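Local coordinates for geobacter metallireducens SMUG1 (Geobacter metallireducens, PDB 5H9I), which belongs, by name and sequence family, to the uracil-DNA glycosylase superfamily and is probably a DNA-repair protein, at residues A138-L143 with G190-A195. Numbering follows the deposited sequence.
With XAN (xanthine), chain B.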
loop_
_atom_site.group_PDB
_atom_site.type_symbol
_atom_site.label_atom_id
_atom_site.label_comp_id
_atom_site.label_asym_id
_atom_site.label_seq_id
_atom_site.Cartn_x
_atom_site.Cartn_y
_atom_site.Cartn_z
ATOM N N ALA A 138 -4.075 2.487 -0.448
ATOM C CA ALA A 138 -3.791 1.393 0.452
ATOM C C ALA A 138 -2.984 0.323 -0.210
ATOM O O ALA A 138 -2.901 0.305 -1.419
ATOM C CB ALA A 138 -5.105 0.781 0.925
ATOM N N ASN A 139 -2.293 -0.530 0.583
ATOM C CA ASN A 139 -1.651 -1.700 -0.027
ATOM C C ASN A 139 -2.520 -2.933 0.204
ATOM O O ASN A 139 -3.053 -3.089 1.280
ATOM C CB ASN A 139 -0.297 -1.993 0.616
ATOM C CG ASN A 139 0.816 -1.380 -0.136
ATOM O OD1 ASN A 139 0.750 -1.137 -1.321
ATOM N ND2 ASN A 139 1.846 -0.935 0.650
ATOM N N TYR A 140 -2.492 -3.841 -0.733
ATOM C CA TYR A 140 -3.132 -5.128 -0.582
ATOM C C TYR A 140 -2.467 -5.940 0.519
ATOM O O TYR A 140 -3.166 -6.522 1.338
ATOM C CB TYR A 140 -2.985 -5.838 -1.911
ATOM C CG TYR A 140 -3.539 -7.266 -1.915
ATOM C CD1 TYR A 140 -4.862 -7.478 -1.826
ATOM C CD2 TYR A 140 -2.666 -8.353 -1.858
ATOM C CE1 TYR A 140 -5.375 -8.782 -1.760
ATOM C CE2 TYR A 140 -3.135 -9.611 -1.801
ATOM C CZ TYR A 140 -4.464 -9.816 -1.808
ATOM O OH TYR A 140 -4.935 -11.117 -1.736
ATOM N N CYS A 141 -1.123 -5.964 0.502
ATOM C CA CYS A 141 -0.343 -6.758 1.478
ATOM C C CYS A 141 0.570 -5.826 2.205
ATOM O O CYS A 141 1.299 -5.109 1.602
ATOM C CB CYS A 141 0.395 -7.847 0.699
ATOM S SG CYS A 141 1.531 -8.808 1.750
ATOM N N PRO A 142 0.470 -5.792 3.520
ATOM C CA PRO A 142 1.333 -4.873 4.269
ATOM C C PRO A 142 2.713 -5.418 4.621
ATOM O O PRO A 142 3.518 -4.655 5.164
ATOM C CB PRO A 142 0.550 -4.662 5.522
ATOM C CG PRO A 142 -0.084 -5.968 5.771
ATOM C CD PRO A 142 -0.560 -6.418 4.398
ATOM N N LEU A 143 2.978 -6.667 4.313
ATOM C CA LEU A 143 4.250 -7.310 4.714
ATOM C C LEU A 143 5.290 -7.150 3.668
ATOM O O LEU A 143 4.964 -7.206 2.452
ATOM C CB LEU A 143 3.929 -8.763 4.875
ATOM C CG LEU A 143 2.955 -9.167 5.937
ATOM C CD1 LEU A 143 2.756 -10.688 5.911
ATOM C CD2 LEU A 143 3.263 -8.636 7.309
ATOM N N GLY A 190 -0.382 -1.254 -10.805
ATOM C CA GLY A 190 0.348 -2.454 -11.345
ATOM C C GLY A 190 -0.553 -3.620 -11.532
ATOM O O GLY A 190 -1.683 -3.703 -11.022
ATOM N N ALA A 191 -0.053 -4.573 -12.296
ATOM C CA ALA A 191 -0.856 -5.746 -12.663
ATOM C C ALA A 191 -1.176 -6.676 -11.539
ATOM O O ALA A 191 -2.267 -7.268 -11.539
ATOM C CB ALA A 191 -0.034 -6.539 -13.762
ATOM N N PHE A 192 -0.236 -6.907 -10.625
ATOM C CA PHE A 192 -0.494 -7.821 -9.506
ATOM C C PHE A 192 -1.634 -7.273 -8.631
ATOM O O PHE A 192 -2.589 -7.979 -8.303
ATOM C CB PHE A 192 0.717 -8.138 -8.662
ATOM C CG PHE A 192 0.386 -8.727 -7.328
ATOM C CD1 PHE A 192 0.354 -10.119 -7.135
ATOM C CD2 PHE A 192 0.088 -7.838 -6.203
ATOM C CE1 PHE A 192 0.041 -10.605 -5.855
ATOM C CE2 PHE A 192 -0.190 -8.246 -4.982
ATOM C CZ PHE A 192 -0.206 -9.677 -4.785
ATOM N N ALA A 193 -1.517 -6.004 -8.275
ATOM C CA ALA A 193 -2.576 -5.425 -7.468
ATOM C C ALA A 193 -3.872 -5.446 -8.190
ATOM O O ALA A 193 -4.873 -5.759 -7.583
ATOM C CB ALA A 193 -2.213 -3.995 -7.017
ATOM N N GLU A 194 -3.936 -5.137 -9.454
ATOM C CA GLU A 194 -5.167 -5.170 -10.233
ATOM C C GLU A 194 -5.772 -6.587 -10.134
ATOM O O GLU A 194 -6.963 -6.686 -9.924
ATOM C CB GLU A 194 -5.031 -4.790 -11.662
ATOM C CG GLU A 194 -6.357 -4.755 -12.393
ATOM C CD GLU A 194 -6.234 -4.890 -13.879
ATOM O OE1 GLU A 194 -7.294 -4.625 -14.500
ATOM O OE2 GLU A 194 -5.156 -5.078 -14.421
ATOM N N ALA A 195 -4.927 -7.606 -10.320
ATOM C CA ALA A 195 -5.500 -8.970 -10.348
ATOM C C ALA A 195 -6.052 -9.363 -9.003
ATOM O O ALA A 195 -7.156 -9.994 -8.964
ATOM C CB ALA A 195 -4.420 -9.967 -10.750
HETATM N N9 XAN B . 6.542 1.144 -3.707
HETATM C C4 XAN B . 5.440 0.772 -3.117
HETATM N N3 XAN B . 4.831 1.094 -1.979
HETATM C C2 XAN B . 3.743 0.544 -1.674
HETATM O O2 XAN B . 3.240 0.813 -0.613
HETATM N N1 XAN B . 3.104 -0.317 -2.480
HETATM C C6 XAN B . 3.573 -0.695 -3.630
HETATM O O6 XAN B . 3.026 -1.533 -4.355
HETATM C C5 XAN B . 4.819 -0.182 -3.994
HETATM N N7 XAN B . 5.593 -0.340 -5.058
HETATM C C8 XAN B . 6.630 0.465 -4.887
#
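Tyr140 and Phe192 meet ring against ring where the loop after strand 135-139 faces the first turn of helix 191-201, both of them C-terminal to strands of the parallel four-stranded sheet of this UDG-like fold. The touch is narrow: Phe192 CE2 comes within 4.0 Å of Tyr140 CD2, and CZ of the same phenylalanine ring lies 4.0 Å from Tyr140 CD2 and 4.2 Å from Tyr140 CE2. The two side chains cross at about a right angle, with ring planes at 75° and centroids 5.9 Å apart, an oblique aromatic pair. With CG anti to the backbone N (chi1 163°), the Phe192 ring swings out from the helix toward Tyr140; it also touches Met60. Tyr140 is buried, its ring resting on Cys170 and Leu174 of helix 160-181, while its hydroxyl hydrogen-bonds to both Asp171 and Arg196, the latter one turn along from Phe192 on the same helix. Those two bonds hold the hydroxyl end of the ring that Phe192 meets. Just before the tyrosine, the amide of Asn139 pairs with bound xanthine through two hydrogen bonds; xanthine is also hydrogen-bonded to Met60 N, Phe74 N, Glu111 OE1 and His213 NE2. Asn139 OD1 accepts from xanthine N1 at 2.7 Å, nearly straight at 167°, and Asn139 ND2 donates to xanthine O2 at 2.6 Å.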